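Local coordinates for phosphoribosylformylglycinamidine cyclo-ligase (Thermus thermophilus HB8, PDB 5AVM), which probably catalyses the ATP-dependent ring closure of formylglycinamidine ribonucleotide to 5-aminoimidazole ribonucleotide in de novo purine biosynthesis, at residues T65-A70 against W150-T155; D82-S87 against A123-A128; G95-F100 against L230-G235; R222-E227 against L298-V303; A242-T245 against E251-P254. One frame throughout, in Å; residues are numbered along the deposited sequence.

Contact 1: T65-A70 against W150-T155; sequences TKTLLA and WDIAGT. With SO4 (sulfate ion), chain L.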
# COMPACT_ATOMS: atom_id res chain seq x y z
N THR B 65 -0.36 -14.86 -3.24
CA THR B 65 -0.97 -15.80 -4.18
C THR B 65 -2.13 -16.57 -3.56
O THR B 65 -2.94 -17.17 -4.27
CB THR B 65 0.10 -16.76 -4.74
OG1 THR B 65 0.97 -16.03 -5.61
CG2 THR B 65 -0.54 -17.90 -5.51
N LYS B 66 -2.22 -16.57 -2.23
CA LYS B 66 -3.32 -17.26 -1.56
C LYS B 66 -4.62 -16.79 -2.19
O LYS B 66 -5.60 -17.52 -2.24
CB LYS B 66 -3.36 -16.92 -0.06
CG LYS B 66 -4.48 -17.62 0.69
CD LYS B 66 -4.27 -17.51 2.20
CE LYS B 66 -5.23 -18.41 2.98
NZ LYS B 66 -4.84 -18.46 4.42
N THR B 67 -4.60 -15.55 -2.69
CA THR B 67 -5.75 -14.92 -3.32
C THR B 67 -6.26 -15.73 -4.51
O THR B 67 -7.47 -15.88 -4.69
CB THR B 67 -5.42 -13.50 -3.80
OG1 THR B 67 -5.02 -12.70 -2.67
CG2 THR B 67 -6.63 -12.86 -4.45
N LEU B 68 -5.34 -16.24 -5.32
CA LEU B 68 -5.74 -17.03 -6.48
C LEU B 68 -6.38 -18.34 -6.01
O LEU B 68 -7.38 -18.79 -6.59
CB LEU B 68 -4.52 -17.31 -7.35
CG LEU B 68 -3.89 -16.00 -7.85
CD1 LEU B 68 -2.61 -16.28 -8.62
CD2 LEU B 68 -4.90 -15.26 -8.71
N LEU B 69 -5.84 -18.93 -4.95
CA LEU B 69 -6.40 -20.16 -4.41
C LEU B 69 -7.84 -19.95 -3.94
O LEU B 69 -8.71 -20.79 -4.17
CB LEU B 69 -5.56 -20.66 -3.22
CG LEU B 69 -6.04 -21.94 -2.54
CD1 LEU B 69 -5.98 -23.11 -3.52
CD2 LEU B 69 -5.18 -22.23 -1.32
N ALA B 70 -8.08 -18.80 -3.30
CA ALA B 70 -9.40 -18.45 -2.78
C ALA B 70 -10.43 -18.22 -3.88
O ALA B 70 -11.57 -18.69 -3.79
CB ALA B 70 -9.30 -17.21 -1.89
N TRP B 150 -6.27 -10.91 -8.92
CA TRP B 150 -6.44 -9.81 -7.97
C TRP B 150 -5.21 -9.71 -7.07
O TRP B 150 -4.50 -10.69 -6.88
CB TRP B 150 -7.64 -10.05 -7.05
CG TRP B 150 -8.98 -9.71 -7.60
CD1 TRP B 150 -9.71 -10.41 -8.52
CD2 TRP B 150 -9.79 -8.59 -7.22
NE1 TRP B 150 -10.92 -9.80 -8.73
CE2 TRP B 150 -11.00 -8.68 -7.95
CE3 TRP B 150 -9.61 -7.51 -6.33
CZ2 TRP B 150 -12.01 -7.73 -7.82
CZ3 TRP B 150 -10.62 -6.57 -6.20
CH2 TRP B 150 -11.81 -6.69 -6.94
N ASP B 151 -4.98 -8.53 -6.52
CA ASP B 151 -3.87 -8.31 -5.60
C ASP B 151 -4.49 -7.54 -4.45
O ASP B 151 -4.99 -6.43 -4.62
CB ASP B 151 -2.76 -7.49 -6.25
CG ASP B 151 -1.50 -7.46 -5.40
OD1 ASP B 151 -1.61 -7.53 -4.17
OD2 ASP B 151 -0.40 -7.34 -5.97
N ILE B 152 -4.45 -8.14 -3.27
CA ILE B 152 -5.02 -7.52 -2.09
C ILE B 152 -3.89 -7.08 -1.17
O ILE B 152 -3.18 -7.91 -0.59
CB ILE B 152 -5.94 -8.54 -1.38
CG1 ILE B 152 -6.97 -9.06 -2.39
CG2 ILE B 152 -6.61 -7.90 -0.17
CD1 ILE B 152 -7.80 -10.21 -1.90
N ALA B 153 -3.71 -5.77 -1.07
CA ALA B 153 -2.67 -5.18 -0.23
C ALA B 153 -3.30 -4.18 0.71
O ALA B 153 -4.46 -3.81 0.55
CB ALA B 153 -1.63 -4.50 -1.10
N GLY B 154 -2.54 -3.74 1.71
CA GLY B 154 -3.06 -2.79 2.66
C GLY B 154 -1.98 -2.21 3.54
O GLY B 154 -0.79 -2.49 3.36
N THR B 155 -2.38 -1.38 4.49
CA THR B 155 -1.44 -0.76 5.42
C THR B 155 -2.07 -0.59 6.79
O THR B 155 -3.22 -0.16 6.89
CB THR B 155 -0.98 0.62 4.90
OG1 THR B 155 -0.18 0.44 3.73
CG2 THR B 155 -0.15 1.35 5.96
S SO4 L . 2.95 -16.42 -1.81
O1 SO4 L . 2.79 -17.11 -3.10
O2 SO4 L . 2.85 -14.95 -2.02
O3 SO4 L . 1.89 -16.86 -0.88
O4 SO4 L . 4.27 -16.76 -1.24

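Contact 2: D82-S87 against A123-A128; sequences DLVNHS and AEACRA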
# COMPACT_ATOMS: atom_id res chain seq x y z
N ASP B 82 -7.08 -12.50 6.37
CA ASP B 82 -5.71 -12.85 6.01
C ASP B 82 -4.84 -11.61 5.96
O ASP B 82 -3.73 -11.61 6.49
CB ASP B 82 -5.66 -13.58 4.66
CG ASP B 82 -6.08 -15.05 4.77
OD1 ASP B 82 -5.49 -15.79 5.59
OD2 ASP B 82 -7.00 -15.47 4.02
N LEU B 83 -5.34 -10.56 5.32
CA LEU B 83 -4.58 -9.31 5.20
C LEU B 83 -4.46 -8.53 6.52
O LEU B 83 -3.36 -8.17 6.94
CB LEU B 83 -5.23 -8.41 4.15
CG LEU B 83 -4.55 -7.06 3.93
CD1 LEU B 83 -3.06 -7.25 3.68
CD2 LEU B 83 -5.22 -6.35 2.77
N VAL B 84 -5.60 -8.28 7.15
CA VAL B 84 -5.64 -7.54 8.40
C VAL B 84 -4.84 -8.23 9.50
O VAL B 84 -4.02 -7.60 10.17
CB VAL B 84 -7.11 -7.34 8.85
CG1 VAL B 84 -7.16 -6.78 10.26
CG2 VAL B 84 -7.80 -6.39 7.89
N ASN B 85 -5.06 -9.53 9.67
CA ASN B 85 -4.34 -10.30 10.69
C ASN B 85 -2.84 -10.37 10.43
O ASN B 85 -2.05 -10.38 11.36
CB ASN B 85 -4.91 -11.70 10.80
CG ASN B 85 -6.27 -11.71 11.44
OD1 ASN B 85 -6.82 -10.65 11.75
ND2 ASN B 85 -6.83 -12.90 11.65
N HIS B 86 -2.45 -10.43 9.16
CA HIS B 86 -1.04 -10.47 8.79
C HIS B 86 -0.46 -9.10 9.10
O HIS B 86 0.68 -8.97 9.55
CB HIS B 86 -0.91 -10.80 7.31
CG HIS B 86 0.50 -10.90 6.81
ND1 HIS B 86 0.87 -11.75 5.79
CD2 HIS B 86 1.62 -10.21 7.14
CE1 HIS B 86 2.15 -11.58 5.51
NE2 HIS B 86 2.62 -10.65 6.31
N SER B 87 -1.26 -8.06 8.87
CA SER B 87 -0.85 -6.68 9.12
C SER B 87 -0.71 -6.43 10.63
O SER B 87 0.22 -5.77 11.08
CB SER B 87 -1.87 -5.69 8.53
OG SER B 87 -1.98 -5.83 7.11
N ALA B 123 -13.92 -5.32 6.23
CA ALA B 123 -14.68 -4.57 7.22
C ALA B 123 -14.94 -5.44 8.46
O ALA B 123 -14.94 -4.94 9.59
CB ALA B 123 -15.98 -4.10 6.63
N GLU B 124 -15.14 -6.74 8.24
CA GLU B 124 -15.39 -7.68 9.33
C GLU B 124 -14.12 -7.96 10.13
O GLU B 124 -14.18 -8.12 11.33
CB GLU B 124 -15.93 -9.01 8.79
CG GLU B 124 -17.26 -8.93 8.02
CD GLU B 124 -17.81 -10.31 7.63
OE1 GLU B 124 -18.06 -11.12 8.56
OE2 GLU B 124 -18.01 -10.59 6.42
N ALA B 125 -12.98 -8.02 9.44
CA ALA B 125 -11.69 -8.29 10.07
C ALA B 125 -11.23 -7.13 10.95
O ALA B 125 -10.68 -7.34 12.03
CB ALA B 125 -10.64 -8.58 9.02
N CYS B 126 -11.44 -5.92 10.47
CA CYS B 126 -11.05 -4.74 11.22
C CYS B 126 -11.93 -4.54 12.44
O CYS B 126 -11.42 -4.42 13.55
CB CYS B 126 -11.13 -3.48 10.35
SG CYS B 126 -9.86 -3.40 9.11
N ARG B 127 -13.24 -4.52 12.24
CA ARG B 127 -14.13 -4.32 13.38
C ARG B 127 -14.03 -5.47 14.37
O ARG B 127 -14.42 -5.32 15.53
CB ARG B 127 -15.58 -4.09 12.93
CG ARG B 127 -16.29 -5.26 12.31
CD ARG B 127 -17.75 -4.90 11.98
NE ARG B 127 -18.55 -4.60 13.17
CZ ARG B 127 -18.82 -3.37 13.61
NH1 ARG B 127 -18.34 -2.30 12.98
NH2 ARG B 127 -19.56 -3.21 14.70
N ALA B 128 -13.48 -6.60 13.93
CA ALA B 128 -13.31 -7.76 14.79
C ALA B 128 -12.21 -7.46 15.80
O ALA B 128 -12.17 -8.04 16.90
CB ALA B 128 -12.92 -8.99 13.97

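Contact 3: G95-F100 against L230-G235; sequences GAEPLF and LLWEAG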
# COMPACT_ATOMS: atom_id res chain seq x y z
N GLY B 95 6.09 -4.28 18.68
CA GLY B 95 5.66 -3.98 20.04
C GLY B 95 4.50 -2.99 20.04
O GLY B 95 4.14 -2.45 21.08
N ALA B 96 3.89 -2.80 18.88
CA ALA B 96 2.81 -1.83 18.77
C ALA B 96 1.39 -2.37 18.69
O ALA B 96 1.16 -3.55 18.42
CB ALA B 96 3.07 -0.93 17.56
N GLU B 97 0.44 -1.47 18.94
CA GLU B 97 -1.00 -1.75 18.88
C GLU B 97 -1.54 -1.03 17.64
O GLU B 97 -1.05 0.04 17.28
CB GLU B 97 -1.73 -1.21 20.11
CG GLU B 97 -1.41 -1.90 21.41
CD GLU B 97 -2.59 -1.90 22.35
OE1 GLU B 97 -3.51 -2.72 22.15
OE2 GLU B 97 -2.60 -1.06 23.28
N PRO B 98 -2.56 -1.61 16.99
CA PRO B 98 -3.12 -0.98 15.79
C PRO B 98 -3.93 0.29 16.03
O PRO B 98 -4.64 0.39 17.03
CB PRO B 98 -3.97 -2.11 15.18
CG PRO B 98 -4.44 -2.85 16.39
CD PRO B 98 -3.21 -2.90 17.26
N LEU B 99 -3.81 1.25 15.11
CA LEU B 99 -4.55 2.51 15.18
C LEU B 99 -5.62 2.60 14.07
O LEU B 99 -6.70 3.15 14.29
CB LEU B 99 -3.60 3.72 15.06
CG LEU B 99 -2.82 4.18 16.30
CD1 LEU B 99 -1.89 5.33 15.91
CD2 LEU B 99 -3.79 4.63 17.38
N PHE B 100 -5.31 2.09 12.89
CA PHE B 100 -6.25 2.10 11.78
C PHE B 100 -5.68 1.40 10.54
O PHE B 100 -4.46 1.31 10.39
CB PHE B 100 -6.69 3.53 11.45
CG PHE B 100 -5.56 4.46 11.09
CD1 PHE B 100 -4.98 4.42 9.82
CD2 PHE B 100 -5.09 5.40 12.01
CE1 PHE B 100 -3.96 5.31 9.48
CE2 PHE B 100 -4.07 6.29 11.67
CZ PHE B 100 -3.50 6.24 10.40
N LEU B 230 -2.63 -9.74 26.58
CA LEU B 230 -2.63 -10.50 27.83
C LEU B 230 -1.28 -10.41 28.50
O LEU B 230 -1.18 -10.36 29.73
CB LEU B 230 -2.96 -11.97 27.56
CG LEU B 230 -4.33 -12.27 26.95
CD1 LEU B 230 -4.44 -13.77 26.72
CD2 LEU B 230 -5.43 -11.77 27.89
N LEU B 231 -0.22 -10.40 27.69
CA LEU B 231 1.13 -10.31 28.22
C LEU B 231 1.47 -8.88 28.62
O LEU B 231 2.19 -8.65 29.59
CB LEU B 231 2.13 -10.81 27.18
CG LEU B 231 1.99 -12.28 26.81
CD1 LEU B 231 2.89 -12.57 25.62
CD2 LEU B 231 2.35 -13.16 27.99
N TRP B 232 0.96 -7.91 27.86
CA TRP B 232 1.22 -6.52 28.18
C TRP B 232 0.54 -6.16 29.50
O TRP B 232 1.16 -5.58 30.39
CB TRP B 232 0.71 -5.60 27.06
CG TRP B 232 1.52 -5.68 25.79
CD1 TRP B 232 2.86 -5.94 25.69
CD2 TRP B 232 1.06 -5.43 24.46
NE1 TRP B 232 3.26 -5.87 24.38
CE2 TRP B 232 2.17 -5.56 23.60
CE3 TRP B 232 -0.19 -5.12 23.90
CZ2 TRP B 232 2.08 -5.38 22.21
CZ3 TRP B 232 -0.28 -4.94 22.52
CH2 TRP B 232 0.85 -5.07 21.70
N GLU B 233 -0.74 -6.52 29.63
CA GLU B 233 -1.48 -6.22 30.84
C GLU B 233 -0.87 -6.90 32.04
O GLU B 233 -1.10 -6.48 33.18
CB GLU B 233 -2.94 -6.64 30.67
CG GLU B 233 -3.65 -5.89 29.56
CD GLU B 233 -5.17 -5.96 29.67
OE1 GLU B 233 -5.70 -5.57 30.74
OE2 GLU B 233 -5.82 -6.40 28.70
N ALA B 234 -0.09 -7.95 31.80
CA ALA B 234 0.55 -8.70 32.87
C ALA B 234 2.00 -8.27 33.10
O ALA B 234 2.68 -8.82 33.97
CB ALA B 234 0.48 -10.19 32.58
N GLY B 235 2.47 -7.31 32.31
CA GLY B 235 3.84 -6.82 32.46
C GLY B 235 4.95 -7.81 32.14
O GLY B 235 6.04 -7.72 32.70

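Contact 4: R222-E227 against L298-V303; sequences RAYLKE and LGMVLV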
# COMPACT_ATOMS: atom_id res chain seq x y z
N ARG B 222 -3.78 -16.16 11.34
CA ARG B 222 -4.13 -15.92 12.74
C ARG B 222 -3.49 -14.67 13.35
O ARG B 222 -2.28 -14.46 13.23
CB ARG B 222 -3.78 -17.15 13.57
CG ARG B 222 -4.16 -17.08 15.03
CD ARG B 222 -4.06 -18.45 15.66
NE ARG B 222 -5.07 -19.36 15.10
CZ ARG B 222 -5.09 -20.68 15.28
NH1 ARG B 222 -4.15 -21.28 16.00
NH2 ARG B 222 -6.05 -21.41 14.73
N ALA B 223 -4.30 -13.85 14.02
CA ALA B 223 -3.83 -12.64 14.69
C ALA B 223 -3.49 -12.95 16.14
O ALA B 223 -4.21 -13.70 16.80
CB ALA B 223 -4.89 -11.56 14.63
N TYR B 224 -2.41 -12.35 16.64
CA TYR B 224 -1.99 -12.57 18.02
C TYR B 224 -2.14 -11.33 18.89
O TYR B 224 -1.44 -11.18 19.90
CB TYR B 224 -0.54 -13.05 18.04
CG TYR B 224 -0.37 -14.34 17.28
CD1 TYR B 224 -0.95 -15.52 17.74
CD2 TYR B 224 0.28 -14.36 16.05
CE1 TYR B 224 -0.89 -16.69 16.99
CE2 TYR B 224 0.35 -15.52 15.30
CZ TYR B 224 -0.23 -16.68 15.77
OH TYR B 224 -0.17 -17.81 15.00
N LEU B 225 -3.06 -10.45 18.52
CA LEU B 225 -3.28 -9.22 19.28
C LEU B 225 -3.80 -9.56 20.68
O LEU B 225 -3.29 -9.04 21.69
CB LEU B 225 -4.27 -8.30 18.53
CG LEU B 225 -4.54 -6.89 19.09
CD1 LEU B 225 -3.23 -6.16 19.35
CD2 LEU B 225 -5.40 -6.10 18.10
N LYS B 226 -4.79 -10.43 20.75
CA LYS B 226 -5.37 -10.84 22.03
C LYS B 226 -4.26 -11.39 22.93
O LYS B 226 -4.18 -11.04 24.11
CB LYS B 226 -6.46 -11.89 21.77
CG LYS B 226 -7.49 -11.40 20.73
CD LYS B 226 -8.57 -12.42 20.37
CE LYS B 226 -9.63 -12.56 21.46
NZ LYS B 226 -10.71 -13.52 21.06
N GLU B 227 -3.39 -12.22 22.37
CA GLU B 227 -2.27 -12.79 23.12
C GLU B 227 -1.45 -11.68 23.75
O GLU B 227 -1.43 -11.52 24.97
CB GLU B 227 -1.37 -13.60 22.19
CG GLU B 227 -1.63 -15.08 22.17
CD GLU B 227 -2.86 -15.48 21.39
OE1 GLU B 227 -3.43 -14.61 20.70
OE2 GLU B 227 -3.25 -16.66 21.48
N LEU B 298 4.69 -22.38 13.20
CA LEU B 298 5.27 -21.27 13.96
C LEU B 298 4.65 -19.97 13.45
O LEU B 298 5.16 -19.38 12.50
CB LEU B 298 6.79 -21.25 13.76
CG LEU B 298 7.51 -22.53 14.19
CD1 LEU B 298 8.93 -22.52 13.69
CD2 LEU B 298 7.48 -22.65 15.71
N GLY B 299 3.56 -19.54 14.07
CA GLY B 299 2.90 -18.31 13.66
C GLY B 299 3.71 -17.09 14.05
O GLY B 299 3.79 -16.12 13.30
N MET B 300 4.30 -17.15 15.24
CA MET B 300 5.14 -16.07 15.74
C MET B 300 6.11 -16.64 16.76
O MET B 300 5.76 -17.54 17.50
CB MET B 300 4.31 -14.97 16.42
CG MET B 300 3.75 -13.93 15.48
SD MET B 300 3.43 -12.37 16.33
CE MET B 300 5.08 -11.77 16.53
N VAL B 301 7.34 -16.13 16.77
CA VAL B 301 8.33 -16.60 17.73
C VAL B 301 8.67 -15.42 18.65
O VAL B 301 8.93 -14.32 18.18
CB VAL B 301 9.63 -17.10 17.05
CG1 VAL B 301 10.61 -17.61 18.10
CG2 VAL B 301 9.31 -18.20 16.04
N LEU B 302 8.66 -15.67 19.95
CA LEU B 302 8.97 -14.65 20.93
C LEU B 302 10.32 -14.92 21.59
O LEU B 302 10.64 -16.05 21.95
CB LEU B 302 7.88 -14.60 22.00
CG LEU B 302 6.62 -13.77 21.72
CD1 LEU B 302 6.14 -13.97 20.31
CD2 LEU B 302 5.53 -14.17 22.71
N VAL B 303 11.13 -13.87 21.71
CA VAL B 303 12.43 -13.97 22.34
C VAL B 303 12.32 -13.17 23.64
O VAL B 303 12.09 -11.97 23.62
CB VAL B 303 13.53 -13.38 21.45
CG1 VAL B 303 14.89 -13.71 22.01
CG2 VAL B 303 13.38 -13.90 20.03

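Contact 5: A242-T245 against E251-P254; sequences AHIT and ENLP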
# COMPACT_ATOMS: atom_id res chain seq x y z
N ALA B 242 9.20 -12.39 16.19
CA ALA B 242 9.28 -12.58 14.76
C ALA B 242 7.97 -13.13 14.25
O ALA B 242 7.43 -14.07 14.82
CB ALA B 242 10.41 -13.54 14.41
N HIS B 243 7.46 -12.52 13.19
CA HIS B 243 6.24 -12.99 12.57
C HIS B 243 6.83 -13.87 11.48
O HIS B 243 7.65 -13.41 10.69
CB HIS B 243 5.47 -11.83 11.95
CG HIS B 243 4.11 -12.22 11.45
ND1 HIS B 243 3.45 -11.52 10.47
CD2 HIS B 243 3.29 -13.24 11.80
CE1 HIS B 243 2.28 -12.08 10.23
NE2 HIS B 243 2.16 -13.13 11.03
N ILE B 244 6.44 -15.15 11.46
CA ILE B 244 6.96 -16.11 10.47
C ILE B 244 6.13 -16.09 9.19
O ILE B 244 5.13 -16.80 9.06
CB ILE B 244 7.00 -17.54 11.05
CG1 ILE B 244 7.74 -17.53 12.39
CG2 ILE B 244 7.68 -18.49 10.06
CD1 ILE B 244 9.06 -16.76 12.36
N THR B 245 6.58 -15.25 8.26
CA THR B 245 5.93 -15.06 6.99
C THR B 245 6.84 -15.56 5.87
O THR B 245 7.53 -16.56 6.03
CB THR B 245 5.60 -13.57 6.81
OG1 THR B 245 6.78 -12.79 7.02
CG2 THR B 245 4.53 -13.14 7.82
N GLU B 251 14.40 -17.32 7.64
CA GLU B 251 14.60 -15.94 7.24
C GLU B 251 14.16 -14.94 8.30
O GLU B 251 14.91 -14.05 8.68
CB GLU B 251 13.82 -15.66 5.95
CG GLU B 251 13.89 -14.21 5.52
CD GLU B 251 12.85 -13.88 4.48
OE1 GLU B 251 12.90 -14.47 3.37
OE2 GLU B 251 11.97 -13.04 4.78
N ASN B 252 12.94 -15.12 8.78
CA ASN B 252 12.35 -14.23 9.76
C ASN B 252 12.88 -14.18 11.19
O ASN B 252 12.91 -13.11 11.79
CB ASN B 252 10.85 -14.47 9.78
CG ASN B 252 10.22 -14.20 8.44
OD1 ASN B 252 10.15 -13.05 8.01
ND2 ASN B 252 9.78 -15.24 7.76
N LEU B 253 13.31 -15.31 11.74
CA LEU B 253 13.80 -15.28 13.11
C LEU B 253 15.11 -14.50 13.25
O LEU B 253 15.22 -13.63 14.11
CB LEU B 253 13.99 -16.69 13.67
CG LEU B 253 13.30 -17.01 15.01
CD1 LEU B 253 13.96 -18.25 15.60
CD2 LEU B 253 13.40 -15.85 16.01
N PRO B 254 16.12 -14.80 12.42
CA PRO B 254 17.39 -14.07 12.53
C PRO B 254 17.28 -12.54 12.54
O PRO B 254 18.20 -11.86 12.99
CB PRO B 254 18.18 -14.59 11.33
CG PRO B 254 17.72 -16.02 11.25
CD PRO B 254 16.22 -15.89 11.43

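Contact 1: T65-A70 against W150-T155
Two first torsions set T67 against I152: T67 CG2 stands anti to its backbone N (OG1 at chi1 -60°), while CG1 of I152 lies anti to its own carbonyl carbon (chi1 -54°), which sends the isoleucine's outer methyl toward the helix. The two side chains cross at a slant, and I152 CD1 settles between both branches of the threonine, 3.8 Å from T67 OG1 and 3.9 Å from T67 CG2. The same T67 methyl also reaches the start of the strand, 4.0 Å from W150 CB, whereas the indole beyond that carbon turns off to pack on V114, L115 and L118 of helix 112-129. No hydrogen bond links the two segments; the hydroxyl of T67 is instead bonded to the carbonyl of G64, so a buried polar atom is satisfied locally. Nearby, the backbone N of T65 makes a weak, nearly straight bond to O2 of a sulfate ion (3.4 Å), which G189 N and Y190 N also hold and which probably came from the crystallisation liquor. The arrangement is typical of a helix packed against a mixed beta-sheet, here in the N-terminal domain of an AIR synthase.

Contact 2: D82-S87 against A123-A128
V84 and A125 meet where two helices, 79-92 and 112-129, pack side by side in the alpha/beta N-terminal domain of the AIR synthase family. The tight part of the contact is small and wholly apolar. V84 CB sits 3.7 Å from A125 CB, and the backbones come to 6.3 Å between the CA atoms of V84 and A125, a close approach permitted by the alanine's single methyl. Both branches of the valine are used. CG1, anti to its backbone N (chi1 170°), lies 4.0 Å from the carbonyl O of A125, while CG2 leans the other way, onto the sulfur of the next residue. The V84 methyls thus straddle the alanine, and F101 of strand 97-107 packs on both V84 and C126 from the sheet.

The far side of helix 112-129 is quite different: E124 and R127 are exposed and neither meets the segment 82-87, although E124 still touches F81. On helix 79-92, the side away from the contact is buried but polar: D82 forms a salt bridge with K66, and H86 bonds to the hydroxyl of T187. N85 instead bridges from this helix to H129 on helix 112-129 and to the carbonyl of H221. S87 gives its hydroxyl back to its own helix: its OG and N reach the carbonyl O of L83 from opposite faces of the carbonyl plane, the hydroxyl from 42° above it at 2.7 Å. Between the helices themselves, the second apolar touch is V84 CG2 on C126 SG, at 3.8 Å.

Contact 3: G95-F100 against L230-G235
The indole of W232 brings the far rim of its six-membered ring to the segment 95-100. At its edge, close to the ring plane, stands the carbonyl O of A96, 3.6 Å from W232 CH2. The other two neighbours approach obliquely: the carbonyl O of G95 is 3.8 Å from W232 CZ2, and E97 CG is 3.4 Å from W232 CZ3. Two backbone carbonyls and one methylene therefore follow the rim in sequence order, CZ2, CH2 and CZ3 answering to residues 95, 96 and 97. The carbonyl O of A96 faces the weakly positive C-H edge of the ring, which probably makes its approach mildly attractive, although no hydrogen bond joins the segments.

E97 and W232 run past each other in opposite directions, with carboxylate and ring planes 61° apart. The glutamate chain bends at its second torsion (chi2 -149°), which lays CD beside the ring, 3.8 Å from W232 CZ3, and its OE1 forms a salt bridge with NE of R229 in the same helix as the tryptophan. With a leucine in place of W232 the ring rim is lost, which is likely to open a gap beside the carbonyls of G95 and A96 and leave E97 CG without its neighbour.

G95 has positive phi and ends helix 79-92 in a Schellman motif. W232, in the last turn of helix 225-233, thus packs on the chain that leaves this capped helix and enters strand 97-107, joining the C-terminal domain to the N-terminal one.

Contact 4: R222-E227 against L298-V303
Van der Waals packing between the Y224 ring and M300 dominates this contact. Between these two side chains the closest pair is Y224 CD2 and M300 CG, 3.5 Å apart, with M300 CG also 3.8 Å from Y224 CE2, so one ortho-meta side of the phenol lies along the methionine chain. CG of M300 stands anti to its carbonyl carbon (chi1 -85°), which is what brings it to Y224 CD2. The two side chains slide past each other in opposite directions, and the approach to the ring is oblique.

A sulfur-aromatic interaction accompanies the packing. M300 SD lies 4.9 Å from the Y224 ring centroid and 61° off the ring normal. This is a Met-aromatic contact, oblique in geometry, with the sulfur nearest to Y224 CD2.

The third kind is close packing against bare backbone. Y224 OH lies 3.4 Å from CA of G299, and a beta-carbon at this position would collide with the hydroxyl; the glycine makes room for it. That buried OH is not left to apolar neighbours: it is hydrogen-bonded to the carbonyl of P181. No hydrogen bond passes between the two segments.

Y224 occupies the N-cap position of helix 225-233, and its backbone N is bonded to OD1 of N89 on helix 79-92, whose L92 packs on Y224. On the other side, G299 and M300 form a classic beta bulge opposite L180, and strand 298-304 runs between strands 176-181 and 240-243, placing the tyrosine between a helix of the N-terminal domain and the C-terminal sheet.

Contact 5: A242-T245 against E251-P254
N252 and A242 give up the largest areas in this contact, and N252 is its centre. With CG anti to its carbonyl carbon (chi1 -61°), the asparagine reaches across to the chain leaving strand 240-243. Its CB rests 3.5 Å from the carbonyl O of H243 and 3.9 Å from I244 CD1, the isoleucine crossing it at a slant. The amide goes further, to T245, whose side chain it crosses at about a right angle. N252 ND2 donates to the carbonyl O of T245 at 3.1 Å, but the bond is weak, bent to 122° at the hydrogen. The same nitrogen is hydrogen-bonded to the carbonyls of G248 and G246, so several acceptors gather around one amide group. T245 OG1 lies 3.5 Å from N252 OD1 without a bond between them.

A242 supplies the apolar half. Its methyl is 3.6 Å from the carbonyl O of N252 and 4.1 Å from L253 CD2, and the leucine continues onto V301 and V330. Were N252 replaced by an alanine, the carbonyls of T245, G246 and G248 would probably lose the amide N-H groups they share, and the intervening turn would be freer to shift.

H243 points away from helix 248-252: its ND1 bonds to D90 and its NE2 to H221, while T245 CG2 lies over one face of its ring, 3.2 Å above the plane and offset toward the rim. The chemistry implies a short strand-to-helix connection that one side-chain amide ties together through G246 and G248, with a weak bond to T245, while A242 and L253 add an apolar touch.

Contacts 1, 2, 4 and 5 are buried, whereas contact 3 is only partly so. Contacts 1 and 2 belong to the N-terminal domain and join through the K66-D82 salt bridge and the packing of L83 on I152. Contacts 4 and 5 share the C-terminal sheet, where V301 and A242 pair on neighbouring strands, and contacts 3 and 4 both use helix 225-233. Contact 3 spans the two family domains, while N85 against A223 and H86 against T245 bring contact 2 to contacts 4 and 5 across the same divide. Aliphatic packing marks contacts 1 and 2, aromatic rings contacts 3 and 4 (Met-aromatic in contact 4), and a weak amide-to-carbonyl bond contact 5.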